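Local coordinates for penicillin-binding protein (Bacillus halodurans, PDB 3TG9), which probably binds beta-lactams through a serine-type active site of the penicillin-binding protein and beta-lactamase kind, at residues B[49-55]-B[227-233]; B[66-70]-B[249-254]; B[130-134]-B[158-162]; B[216-220]-B[293-297]; B[257-261]-B[272-277]. All coordinates share one frame; numbering follows the deposited sequence.

Overall arrangement
Contact 1 lies nearest the centre of the chain, a buried two-stranded ribbon held mainly by backbone hydrogen bonds. Contact 4 touches it through Ala54, Asp293 and Val296, and contact 3 through Asp227 and Ile158; the former pins a turn of the large antiparallel sheet with one amide bond, the latter is wholly apolar and joins two helical turns. Contacts 2 and 5 share helix 252-258 and meet around Cys66, Leu250 and Leu258. Contact 2 is mostly buried, with its carboxylate and aromatic ring at a partly exposed rim; contact 5, partly buried, joins the end of the helix to the sheet. Contacts 2 and 4 are farthest apart, with centres about 32 Å from each other.

Contact 1: residues B[49-55]-B[227-233]; sequences TRFGIAS and DGGAYVT
Phe51 and Val232 exchange two backbone hydrogen bonds, Phe51 N to Val232 O at 2.8 Å and Val232 N to Phe51 O at 3.1 Å, as one pair of a short antiparallel ribbon. Gly52 and Tyr231 form the adjoining non-hydrogen-bonded pair. Past them, Ile53 N reaches Ala230 O at 2.9 Å, nearly along the C=O axis of the acceptor although the N-H itself is bent away.

Tyr231 leans over the neighbouring strand. Its CB lies 3.7 Å from Phe51 O, and CG is about equally far from that oxygen and from Gly52 N. With CG anti to the carbonyl carbon (chi1 -71°), the ring is carried over Gly52: CD1 comes to 3.3 Å from Gly52 N, and CE1 continues over the same residue. Gly52 CA therefore lies over one face, 4.1 Å from the ring centroid, in a CH-pi contact that suits a residue with bare backbone; the ring also meets Phe192.

Across the other face of the ribbon the branched side chains of Ile53 and Val232 cross at about a right angle, CG2 to CG2 at 3.8 Å. At one end Thr233 lays CG2 beside Arg50 CG, while its OG1 caps helix 234-245 at Asp236 N. At the other end Gly229, with a positive phi of 98°, donates its N to Ala54 O at 3.0 Å from above the carbonyl plane.

Ser55, hydrogen-bonded to Tyr152 OH, and Lys58, bonded to Asp227 O, fit the SxxK pattern of this family. The backbone bonds thus tie together the two chain segments that lead to Ser55 and Asp227 at a probable active site.

Contact 2: residues B[66-70]-B[249-254]; sequences CQLVE and LLNETY
Glu70 OE1 accepts the backbone N-H of Asn251 at 2.8 Å, in a nearly straight bond that meets the oxygen on its syn side, 19° out of the carboxylate plane. Glu70 gets there because CG is anti to its backbone N (chi1 167°) and the chain beyond is extended. Its carboxylate then stacks on the Asn251 amide, the planes 14° apart, as the two side chains slide past each other in opposite directions. Asn251 is the N-cap of helix 252-258: its OD1 accepts Tyr254 N at 2.8 Å.

The Tyr254 ring lies against helix 58-70. Glu70 CB sits over one face, 3.9 Å from the centroid, in a CH-pi contact, and Val69 CG1 comes to 3.4 Å from Tyr254 CE2. Deeper in, Leu250 CD2 packs on Cys66 CB at 3.5 Å, where a small side chain lets the leucine come close to the helix backbone. Gln67 NE2 donates to Leu249 O at 3.3 Å and also to Asn179 O, while its OE1 takes the hydroxyl of Tyr175, so both ends of the amide are used.

The negative charge near the N-terminal end of helix 252-258 would be favoured by the helix dipole, and the bond to Asn251 N ties the N-cap residue to helix 58-70.

Contact 3: residues B[130-134]-B[158-162]; sequences LKDFL and ILLGL
Leu130 drives its CD1 methyl into the hollow that Gly161 leaves on helix 155-168. The methyl stands only 3.5 Å from Gly161 CA, tighter than usual carbon contact, and the lack of a side chain at Gly161 is what makes room for it. Leu130, Phe133 and Leu134 project from a turn with helical backbone angles, and face Ile158, Gly161 and Leu162, spaced in the same way along the helix.

Ile158 and Leu162 are the bumps flanking the notch. Ile158 lays its CD1 over one face of the Phe133 ring, 4.0 Å from the centroid and close to the normal, a CH-pi contact in which the two side chains cross at about a right angle. Both its chi1 (-67°) and chi2 (-65°) bend the chain, bringing CD1 down on the ring while CG2 touches both Leu130 O and Phe133 CB. Leu162 divides its two methyls: CD2 presses on Leu130 CB at 3.7 Å, and CD1 meets Leu134 CD1 at 3.8 Å, the two leucines reaching tip to tip. Leu159 adds a looser touch at the margin, CD2 to Leu134 CD2 at 4.2 Å.

Tyr106 meets the Phe133 ring edge to face, and Asp132 OD2 accepts the backbone N-H groups of Arg128 and Arg129, just before the turn. On the far side of the helix, Leu160 packs on helices 58-70 and 93-98.

No hydrogen bond crosses between the two segments. Their hold rests on methyl, methylene and ring contacts, so close fit and the burial of apolar surface probably account for most of the cohesion that joins this loop to the helical region.

Contact 4: residues B[216-220]-B[293-297]; sequences NLYSL and DPGVC
Asn216 gives its ND2 to Pro294 O at 2.9 Å, the sole hydrogen bond between the segments. Pro294 O lies near the amide plane and ND2 lies in the carbonyl plane, although the two planes stand nearly at right angles to each other. CG sits between the backbone N and the carbonyl carbon (chi1 60°), and this turns the amide across toward the proline, with ND2 also 3.7 Å from Val296 CG2. Leu220 straddles the start of the turn: CD1 lies 4.0 Å from Pro294 CD, and CD2 comes to 3.6 Å from Asp293 OD2, beside the carboxylate. Ser219 completes this shell by resting CB on Pro294 CB at 3.8 Å.

Residues 293 to 296 form a type II beta turn that closes the hairpin between strands 284-293 and 296-303 of the large antiparallel sheet. Proline fits the first corner, where phi is restricted to about its own value of -53°, and glycine the second, where Gly295 has phi of 76°. Asp293 and Val296 close the turn by exchanging backbone hydrogen bonds, a geometry consistent with Pro294 O facing the asparagine.

Farther out, Ser317 OG accepts Gly295 N, and Ile206 of strand 205-207 lies against Asn216, Ser219 and Pro294. The 216-220 loop in turn carries Leu217 and Tyr218 to the dimer interface: Leu217 O bonds with the hydroxyl of Tyr218 of the second subunit, and the reverse bond is formed as well.

Contact 5: residues B[257-261]-B[272-277]; sequences KLLTP and GYGVWI
Leu258 fills the apolar centre between Tyr273 and Val275, where the end of helix 252-258 meets the approach to strand 276-279 of the large antiparallel sheet. The chain between the two segments forms strand 263-266, at the edge of the sheet, and strand 269-271 next to it, so the contact closes this part of the sheet back onto the helix. With CG anti to its backbone N (chi1 172°), Leu258 turns that atom toward Tyr273 CB at 4.0 Å and sets CD2 across Val275 CG1 at 4.1 Å, the latter pair at about a right angle. Ile63 and Cys66 of helix 58-70 cover the leucine further.

Beside this centre, Ile277 extends its CD1 methyl to the Pro261 ring, 3.8 Å from CG, as the two side chains cross near a right angle. The same methyl lies 3.3 Å from Leu259 O. Tyr273 places CD2 3.8 Å from Leu258 CA, while beyond the two segments the ring stacks with His262 and its hydroxyl bonds to His94 ND1, suiting a tyrosine that has apolar and polar neighbours.

The polar edge is formed by backbone. Gly272, bare of side chain, lets carbonyls crowd in: its CA makes a CA-H...O contact with Thr260 O at 3.1 Å. Thr260 OG1 turns away to Gln256 O. Next along, Tyr273 N donates to Leu258 O at 2.9 Å, with an almost straight N-H...O angle of 175°.

Contact 1: residues B[49-55]-B[227-233]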
# COMPACT_ATOMS: atom_id res chain seq x y z
N THR B 49 14.38 13.73 -3.73
CA THR B 49 13.49 12.68 -3.24
C THR B 49 12.70 13.19 -2.04
O THR B 49 13.28 13.75 -1.11
CB THR B 49 14.30 11.47 -2.75
OG1 THR B 49 15.17 11.00 -3.79
CG2 THR B 49 13.37 10.35 -2.32
N ARG B 50 11.39 13.00 -2.06
CA ARG B 50 10.55 13.33 -0.91
C ARG B 50 10.52 12.22 0.12
O ARG B 50 10.38 11.04 -0.22
CB ARG B 50 9.12 13.64 -1.33
CG ARG B 50 8.97 14.97 -1.98
CD ARG B 50 8.87 14.82 -3.49
NE ARG B 50 8.14 15.97 -4.00
CZ ARG B 50 7.26 15.93 -4.99
NH1 ARG B 50 7.03 14.78 -5.61
NH2 ARG B 50 6.65 17.05 -5.35
N PHE B 51 10.63 12.60 1.39
CA PHE B 51 10.61 11.66 2.50
C PHE B 51 9.50 11.99 3.48
O PHE B 51 9.23 13.16 3.74
CB PHE B 51 11.94 11.69 3.25
CG PHE B 51 13.11 11.20 2.44
CD1 PHE B 51 13.51 9.88 2.51
CD2 PHE B 51 13.83 12.08 1.64
CE1 PHE B 51 14.60 9.43 1.79
CE2 PHE B 51 14.92 11.64 0.92
CZ PHE B 51 15.30 10.31 0.99
N GLY B 52 8.85 10.97 4.02
CA GLY B 52 7.92 11.16 5.12
C GLY B 52 8.73 11.53 6.35
O GLY B 52 9.85 11.05 6.52
N ILE B 53 8.18 12.39 7.21
CA ILE B 53 8.93 12.88 8.37
C ILE B 53 8.28 12.62 9.73
O ILE B 53 8.75 13.13 10.77
CB ILE B 53 9.26 14.38 8.23
CG1 ILE B 53 8.02 15.24 8.44
CG2 ILE B 53 9.87 14.68 6.84
CD1 ILE B 53 8.28 16.74 8.24
N ALA B 54 7.21 11.82 9.74
CA ALA B 54 6.55 11.47 10.99
C ALA B 54 6.24 12.73 11.81
O ALA B 54 5.75 13.72 11.25
CB ALA B 54 7.42 10.51 11.78
N SER B 55 6.55 12.70 13.11
CA SER B 55 6.31 13.83 14.02
C SER B 55 7.07 15.13 13.69
O SER B 55 6.82 16.16 14.30
CB SER B 55 6.63 13.44 15.47
OG SER B 55 5.64 12.58 16.00
N ASP B 227 -0.46 15.60 13.27
CA ASP B 227 0.47 15.02 14.24
C ASP B 227 1.68 14.34 13.60
O ASP B 227 2.67 14.06 14.29
CB ASP B 227 -0.25 14.07 15.20
CG ASP B 227 -0.62 12.75 14.55
OD1 ASP B 227 -0.81 12.70 13.32
OD2 ASP B 227 -0.72 11.76 15.30
N GLY B 228 1.63 14.09 12.30
CA GLY B 228 2.78 13.53 11.62
C GLY B 228 2.51 13.07 10.20
O GLY B 228 1.37 13.07 9.73
N GLY B 229 3.57 12.70 9.50
CA GLY B 229 3.43 12.01 8.24
C GLY B 229 3.54 12.84 6.97
O GLY B 229 3.32 12.31 5.88
N ALA B 230 3.86 14.13 7.09
CA ALA B 230 4.03 14.96 5.90
C ALA B 230 5.32 14.60 5.17
O ALA B 230 6.21 13.95 5.74
CB ALA B 230 4.02 16.43 6.25
N TYR B 231 5.42 15.00 3.90
CA TYR B 231 6.59 14.72 3.07
C TYR B 231 7.31 16.01 2.71
O TYR B 231 6.67 17.01 2.42
CB TYR B 231 6.19 14.02 1.78
CG TYR B 231 5.71 12.57 1.92
CD1 TYR B 231 6.57 11.51 1.63
CD2 TYR B 231 4.41 12.27 2.31
CE1 TYR B 231 6.15 10.19 1.74
CE2 TYR B 231 3.98 10.93 2.43
CZ TYR B 231 4.86 9.90 2.14
OH TYR B 231 4.46 8.58 2.23
N VAL B 232 8.64 15.98 2.73
CA VAL B 232 9.43 17.10 2.23
C VAL B 232 10.70 16.54 1.63
O VAL B 232 11.02 15.37 1.82
CB VAL B 232 9.84 18.07 3.37
CG1 VAL B 232 8.61 18.64 4.07
CG2 VAL B 232 10.76 17.38 4.35
N THR B 233 11.42 17.40 0.90
CA THR B 233 12.80 17.14 0.52
C THR B 233 13.68 17.83 1.56
O THR B 233 13.22 18.75 2.24
CB THR B 233 13.13 17.76 -0.84
OG1 THR B 233 12.92 19.18 -0.77
CG2 THR B 233 12.24 17.17 -1.94

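Contact 2: residues B[66-70]-B[249-254]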
# COMPACT_ATOMS: atom_id res chain seq x y z
N CYS B 66 -0.28 29.33 15.19
CA CYS B 66 0.23 30.65 15.54
C CYS B 66 -0.22 31.69 14.51
O CYS B 66 -0.53 32.82 14.88
CB CYS B 66 1.75 30.63 15.65
SG CYS B 66 2.33 29.69 17.07
N GLN B 67 -0.29 31.31 13.24
CA GLN B 67 -0.72 32.24 12.20
C GLN B 67 -2.16 32.68 12.41
O GLN B 67 -2.52 33.82 12.13
CB GLN B 67 -0.60 31.62 10.81
CG GLN B 67 0.81 31.38 10.34
CD GLN B 67 0.83 30.72 8.98
OE1 GLN B 67 -0.11 30.00 8.63
NE2 GLN B 67 1.89 30.96 8.21
N LEU B 68 -2.99 31.76 12.90
CA LEU B 68 -4.38 32.08 13.20
C LEU B 68 -4.44 33.04 14.38
O LEU B 68 -5.27 33.95 14.42
CB LEU B 68 -5.17 30.82 13.50
CG LEU B 68 -5.26 29.80 12.36
CD1 LEU B 68 -6.06 28.60 12.79
CD2 LEU B 68 -5.85 30.43 11.11
N VAL B 69 -3.56 32.83 15.35
CA VAL B 69 -3.48 33.75 16.48
C VAL B 69 -2.99 35.12 16.01
O VAL B 69 -3.62 36.13 16.30
CB VAL B 69 -2.61 33.19 17.63
CG1 VAL B 69 -2.51 34.19 18.78
CG2 VAL B 69 -3.17 31.86 18.12
N GLU B 70 -1.90 35.14 15.26
CA GLU B 70 -1.35 36.40 14.75
C GLU B 70 -2.36 37.14 13.87
O GLU B 70 -2.33 38.37 13.79
CB GLU B 70 -0.04 36.17 13.98
CG GLU B 70 0.41 37.37 13.15
CD GLU B 70 1.79 37.20 12.54
OE1 GLU B 70 2.56 36.36 13.05
OE2 GLU B 70 2.13 37.91 11.55
N LEU B 249 7.04 33.61 7.99
CA LEU B 249 5.87 32.79 8.26
C LEU B 249 5.01 33.43 9.35
O LEU B 249 3.78 33.37 9.32
CB LEU B 249 6.30 31.38 8.67
CG LEU B 249 6.91 30.51 7.56
CD1 LEU B 249 7.32 29.13 8.07
CD2 LEU B 249 5.95 30.37 6.38
N LEU B 250 5.69 34.05 10.31
CA LEU B 250 5.04 34.75 11.40
C LEU B 250 5.84 36.02 11.65
O LEU B 250 7.01 36.10 11.27
CB LEU B 250 5.06 33.90 12.66
CG LEU B 250 4.35 32.54 12.64
CD1 LEU B 250 5.10 31.56 13.53
CD2 LEU B 250 2.89 32.68 13.05
N ASN B 251 5.22 37.01 12.28
CA ASN B 251 5.98 38.20 12.63
C ASN B 251 6.93 37.88 13.78
O ASN B 251 6.90 36.77 14.32
CB ASN B 251 5.04 39.37 12.96
CG ASN B 251 4.26 39.14 14.24
OD1 ASN B 251 4.67 38.37 15.11
ND2 ASN B 251 3.13 39.83 14.36
N GLU B 252 7.78 38.83 14.15
CA GLU B 252 8.81 38.57 15.15
C GLU B 252 8.26 38.13 16.52
O GLU B 252 8.75 37.17 17.11
CB GLU B 252 9.71 39.80 15.30
CG GLU B 252 10.62 39.75 16.50
CD GLU B 252 11.37 41.05 16.70
OE1 GLU B 252 12.32 41.31 15.93
OE2 GLU B 252 11.00 41.81 17.61
N THR B 253 7.24 38.82 17.01
CA THR B 253 6.60 38.47 18.27
C THR B 253 6.09 37.02 18.29
O THR B 253 6.34 36.28 19.25
CB THR B 253 5.40 39.38 18.57
OG1 THR B 253 5.84 40.74 18.67
CG2 THR B 253 4.74 38.98 19.87
N TYR B 254 5.37 36.63 17.25
CA TYR B 254 4.77 35.29 17.23
C TYR B 254 5.77 34.19 16.94
O TYR B 254 5.70 33.10 17.51
CB TYR B 254 3.53 35.23 16.33
CG TYR B 254 2.34 35.86 16.99
CD1 TYR B 254 2.01 37.19 16.76
CD2 TYR B 254 1.58 35.14 17.90
CE1 TYR B 254 0.93 37.78 17.39
CE2 TYR B 254 0.49 35.72 18.53
CZ TYR B 254 0.17 37.04 18.28
OH TYR B 254 -0.90 37.61 18.91

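Contact 3: residues B[130-134]-B[158-162]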
# COMPACT_ATOMS: atom_id res chain seq x y z
N LEU B 130 -8.78 14.33 9.50
CA LEU B 130 -8.37 14.39 10.90
C LEU B 130 -9.48 13.90 11.82
O LEU B 130 -9.21 13.28 12.85
CB LEU B 130 -7.95 15.81 11.26
CG LEU B 130 -6.75 16.38 10.49
CD1 LEU B 130 -6.28 17.66 11.13
CD2 LEU B 130 -5.62 15.37 10.44
N LYS B 131 -10.73 14.17 11.45
CA LYS B 131 -11.84 13.72 12.28
C LYS B 131 -11.89 12.21 12.42
O LYS B 131 -12.46 11.69 13.38
CB LYS B 131 -13.18 14.28 11.78
CG LYS B 131 -13.17 14.83 10.36
CD LYS B 131 -13.58 13.78 9.35
CE LYS B 131 -14.90 13.15 9.75
NZ LYS B 131 -15.95 14.18 9.98
N ASP B 132 -11.28 11.50 11.48
CA ASP B 132 -11.30 10.04 11.52
C ASP B 132 -10.52 9.51 12.72
O ASP B 132 -10.70 8.36 13.13
CB ASP B 132 -10.75 9.45 10.21
CG ASP B 132 -11.62 9.79 9.01
OD1 ASP B 132 -12.86 9.82 9.17
OD2 ASP B 132 -11.07 10.02 7.92
N PHE B 133 -9.67 10.34 13.30
CA PHE B 133 -8.91 9.94 14.48
C PHE B 133 -9.72 10.08 15.77
O PHE B 133 -9.42 9.43 16.76
CB PHE B 133 -7.61 10.74 14.59
CG PHE B 133 -6.61 10.43 13.50
CD1 PHE B 133 -5.48 9.67 13.77
CD2 PHE B 133 -6.79 10.91 12.21
CE1 PHE B 133 -4.55 9.39 12.79
CE2 PHE B 133 -5.87 10.62 11.21
CZ PHE B 133 -4.75 9.86 11.50
N LEU B 134 -10.74 10.94 15.75
CA LEU B 134 -11.49 11.27 16.98
C LEU B 134 -11.99 10.05 17.76
O LEU B 134 -11.78 9.97 18.98
CB LEU B 134 -12.66 12.20 16.66
CG LEU B 134 -12.31 13.68 16.60
CD1 LEU B 134 -13.43 14.45 15.92
CD2 LEU B 134 -11.99 14.24 18.00
N ILE B 158 -3.66 16.21 16.78
CA ILE B 158 -4.85 16.00 15.96
C ILE B 158 -5.88 17.08 16.30
O ILE B 158 -6.43 17.73 15.41
CB ILE B 158 -5.50 14.62 16.19
CG1 ILE B 158 -4.59 13.50 15.70
CG2 ILE B 158 -6.85 14.56 15.49
CD1 ILE B 158 -4.38 13.52 14.20
N LEU B 159 -6.13 17.26 17.60
CA LEU B 159 -7.08 18.27 18.06
C LEU B 159 -6.73 19.67 17.54
O LEU B 159 -7.61 20.42 17.12
CB LEU B 159 -7.19 18.26 19.59
CG LEU B 159 -7.78 16.98 20.19
CD1 LEU B 159 -7.64 16.95 21.71
CD2 LEU B 159 -9.22 16.78 19.77
N LEU B 160 -5.45 20.01 17.57
CA LEU B 160 -5.01 21.28 17.01
C LEU B 160 -5.33 21.36 15.50
O LEU B 160 -5.74 22.39 15.00
CB LEU B 160 -3.51 21.50 17.27
CG LEU B 160 -3.07 21.92 18.68
CD1 LEU B 160 -1.55 21.94 18.78
CD2 LEU B 160 -3.63 23.28 19.08
N GLY B 161 -5.14 20.25 14.79
CA GLY B 161 -5.46 20.21 13.38
C GLY B 161 -6.93 20.49 13.12
O GLY B 161 -7.30 21.21 12.19
N LEU B 162 -7.78 19.90 13.96
CA LEU B 162 -9.21 20.13 13.89
C LEU B 162 -9.57 21.59 14.17
O LEU B 162 -10.53 22.12 13.63
CB LEU B 162 -9.95 19.18 14.83
CG LEU B 162 -9.91 17.74 14.31
CD1 LEU B 162 -10.48 16.75 15.31
CD2 LEU B 162 -10.64 17.66 12.98

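Contact 4: residues B[216-220]-B[293-297]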
# COMPACT_ATOMS: atom_id res chain seq x y z
N ASN B 216 5.99 0.35 4.37
CA ASN B 216 5.16 0.78 5.49
C ASN B 216 3.73 1.18 5.10
O ASN B 216 3.04 1.84 5.87
CB ASN B 216 5.84 1.92 6.24
CG ASN B 216 6.09 3.12 5.36
OD1 ASN B 216 5.80 3.10 4.16
ND2 ASN B 216 6.62 4.19 5.95
N LEU B 217 3.30 0.75 3.92
CA LEU B 217 2.01 1.13 3.34
C LEU B 217 0.82 0.85 4.24
O LEU B 217 -0.19 1.54 4.17
CB LEU B 217 1.77 0.37 2.04
CG LEU B 217 2.32 0.88 0.72
CD1 LEU B 217 3.80 1.13 0.77
CD2 LEU B 217 1.99 -0.16 -0.35
N TYR B 218 0.92 -0.21 5.05
CA TYR B 218 -0.19 -0.59 5.92
C TYR B 218 0.15 -0.35 7.39
O TYR B 218 -0.54 -0.87 8.27
CB TYR B 218 -0.57 -2.06 5.69
CG TYR B 218 -0.79 -2.39 4.24
CD1 TYR B 218 -1.90 -1.91 3.56
CD2 TYR B 218 0.12 -3.18 3.54
CE1 TYR B 218 -2.10 -2.20 2.22
CE2 TYR B 218 -0.08 -3.48 2.20
CZ TYR B 218 -1.19 -2.99 1.55
OH TYR B 218 -1.41 -3.29 0.23
N SER B 219 1.19 0.44 7.64
CA SER B 219 1.69 0.67 8.99
C SER B 219 1.43 2.09 9.51
O SER B 219 1.58 2.35 10.70
CB SER B 219 3.19 0.40 9.06
OG SER B 219 3.49 -0.91 8.62
N LEU B 220 1.07 3.00 8.60
CA LEU B 220 0.81 4.40 8.97
C LEU B 220 -0.58 4.81 8.47
O LEU B 220 -1.13 4.15 7.60
CB LEU B 220 1.85 5.32 8.32
CG LEU B 220 3.25 5.45 8.93
CD1 LEU B 220 4.01 4.14 8.94
CD2 LEU B 220 4.03 6.52 8.17
N ASP B 293 8.63 6.73 12.61
CA ASP B 293 7.49 5.89 12.24
C ASP B 293 8.07 4.60 11.68
O ASP B 293 9.26 4.54 11.35
CB ASP B 293 6.65 6.58 11.15
CG ASP B 293 5.55 7.48 11.71
OD1 ASP B 293 5.08 7.24 12.84
OD2 ASP B 293 5.14 8.43 11.00
N PRO B 294 7.24 3.55 11.57
CA PRO B 294 7.70 2.39 10.80
C PRO B 294 8.19 2.80 9.41
O PRO B 294 7.45 3.43 8.66
CB PRO B 294 6.45 1.52 10.72
CG PRO B 294 5.75 1.80 12.07
CD PRO B 294 5.97 3.29 12.27
N GLY B 295 9.44 2.46 9.09
CA GLY B 295 10.03 2.80 7.81
C GLY B 295 10.46 4.25 7.64
O GLY B 295 10.76 4.69 6.52
N VAL B 296 10.49 5.00 8.74
CA VAL B 296 10.75 6.44 8.70
C VAL B 296 11.53 6.94 9.91
O VAL B 296 11.21 6.59 11.05
CB VAL B 296 9.43 7.23 8.72
CG1 VAL B 296 9.71 8.71 8.90
CG2 VAL B 296 8.63 6.96 7.45
N CYS B 297 12.55 7.76 9.67
CA CYS B 297 13.14 8.57 10.75
C CYS B 297 13.63 9.92 10.21
O CYS B 297 13.88 10.07 9.01
CB CYS B 297 14.22 7.82 11.52
SG CYS B 297 15.69 7.39 10.57

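Contact 5: residues B[257-261]-B[272-277]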
# COMPACT_ATOMS: atom_id res chain seq x y z
N LYS B 257 7.40 33.73 20.25
CA LYS B 257 6.50 33.02 21.16
C LYS B 257 6.52 31.51 20.90
O LYS B 257 6.46 30.71 21.83
CB LYS B 257 5.07 33.56 21.06
CG LYS B 257 4.91 35.04 21.42
CD LYS B 257 3.49 35.37 21.88
CE LYS B 257 3.13 34.58 23.14
NZ LYS B 257 1.75 34.87 23.65
N LEU B 258 6.61 31.14 19.62
CA LEU B 258 6.62 29.73 19.23
C LEU B 258 7.93 29.09 19.67
O LEU B 258 7.96 27.92 20.03
CB LEU B 258 6.43 29.59 17.71
CG LEU B 258 6.60 28.23 16.99
CD1 LEU B 258 5.80 28.19 15.66
CD2 LEU B 258 8.06 27.90 16.75
N LEU B 259 9.00 29.88 19.67
CA LEU B 259 10.33 29.38 20.01
C LEU B 259 10.67 29.55 21.50
O LEU B 259 11.82 29.37 21.91
CB LEU B 259 11.40 30.10 19.18
CG LEU B 259 11.27 29.99 17.65
CD1 LEU B 259 12.10 31.05 16.96
CD2 LEU B 259 11.65 28.59 17.18
N THR B 260 9.67 29.89 22.30
CA THR B 260 9.89 30.09 23.73
C THR B 260 9.84 28.78 24.49
O THR B 260 8.91 28.00 24.30
CB THR B 260 8.85 31.04 24.34
OG1 THR B 260 9.05 32.36 23.83
CG2 THR B 260 8.97 31.08 25.86
N PRO B 261 10.84 28.52 25.35
CA PRO B 261 10.83 27.30 26.15
C PRO B 261 9.74 27.38 27.21
O PRO B 261 10.03 27.75 28.36
CB PRO B 261 12.21 27.30 26.82
CG PRO B 261 13.02 28.30 26.06
CD PRO B 261 12.05 29.32 25.57
N GLY B 272 8.78 24.15 23.04
CA GLY B 272 8.15 25.42 22.74
C GLY B 272 6.72 25.17 22.29
O GLY B 272 5.99 24.42 22.93
N TYR B 273 6.33 25.82 21.21
CA TYR B 273 5.09 25.47 20.52
C TYR B 273 5.41 24.55 19.35
O TYR B 273 5.78 25.01 18.27
CB TYR B 273 4.39 26.73 20.02
CG TYR B 273 3.65 27.52 21.08
CD1 TYR B 273 3.32 26.95 22.30
CD2 TYR B 273 3.25 28.83 20.84
CE1 TYR B 273 2.63 27.67 23.26
CE2 TYR B 273 2.56 29.55 21.79
CZ TYR B 273 2.25 28.97 23.00
OH TYR B 273 1.56 29.70 23.94
N GLY B 274 5.28 23.25 19.56
CA GLY B 274 5.46 22.28 18.49
C GLY B 274 6.89 22.12 18.04
O GLY B 274 7.15 21.63 16.93
N VAL B 275 7.83 22.50 18.90
CA VAL B 275 9.25 22.39 18.57
C VAL B 275 10.03 22.03 19.84
O VAL B 275 9.60 22.38 20.94
CB VAL B 275 9.75 23.71 17.93
CG1 VAL B 275 9.67 24.85 18.94
CG2 VAL B 275 11.17 23.56 17.39
N TRP B 276 11.14 21.31 19.70
CA TRP B 276 12.02 21.01 20.83
C TRP B 276 13.11 22.07 20.96
O TRP B 276 13.56 22.64 19.97
CB TRP B 276 12.70 19.64 20.66
CG TRP B 276 11.77 18.46 20.79
CD1 TRP B 276 11.21 17.74 19.77
CD2 TRP B 276 11.31 17.87 22.00
NE1 TRP B 276 10.43 16.73 20.29
CE2 TRP B 276 10.48 16.79 21.65
CE3 TRP B 276 11.54 18.14 23.35
CZ2 TRP B 276 9.86 15.99 22.61
CZ3 TRP B 276 10.92 17.35 24.30
CH2 TRP B 276 10.09 16.28 23.93
N ILE B 277 13.52 22.33 22.20
CA ILE B 277 14.57 23.32 22.45
C ILE B 277 15.70 22.75 23.30
O ILE B 277 15.46 22.13 24.34
CB ILE B 277 14.00 24.56 23.16
CG1 ILE B 277 12.90 25.18 22.31
CG2 ILE B 277 15.11 25.59 23.45
CD1 ILE B 277 12.11 26.25 23.02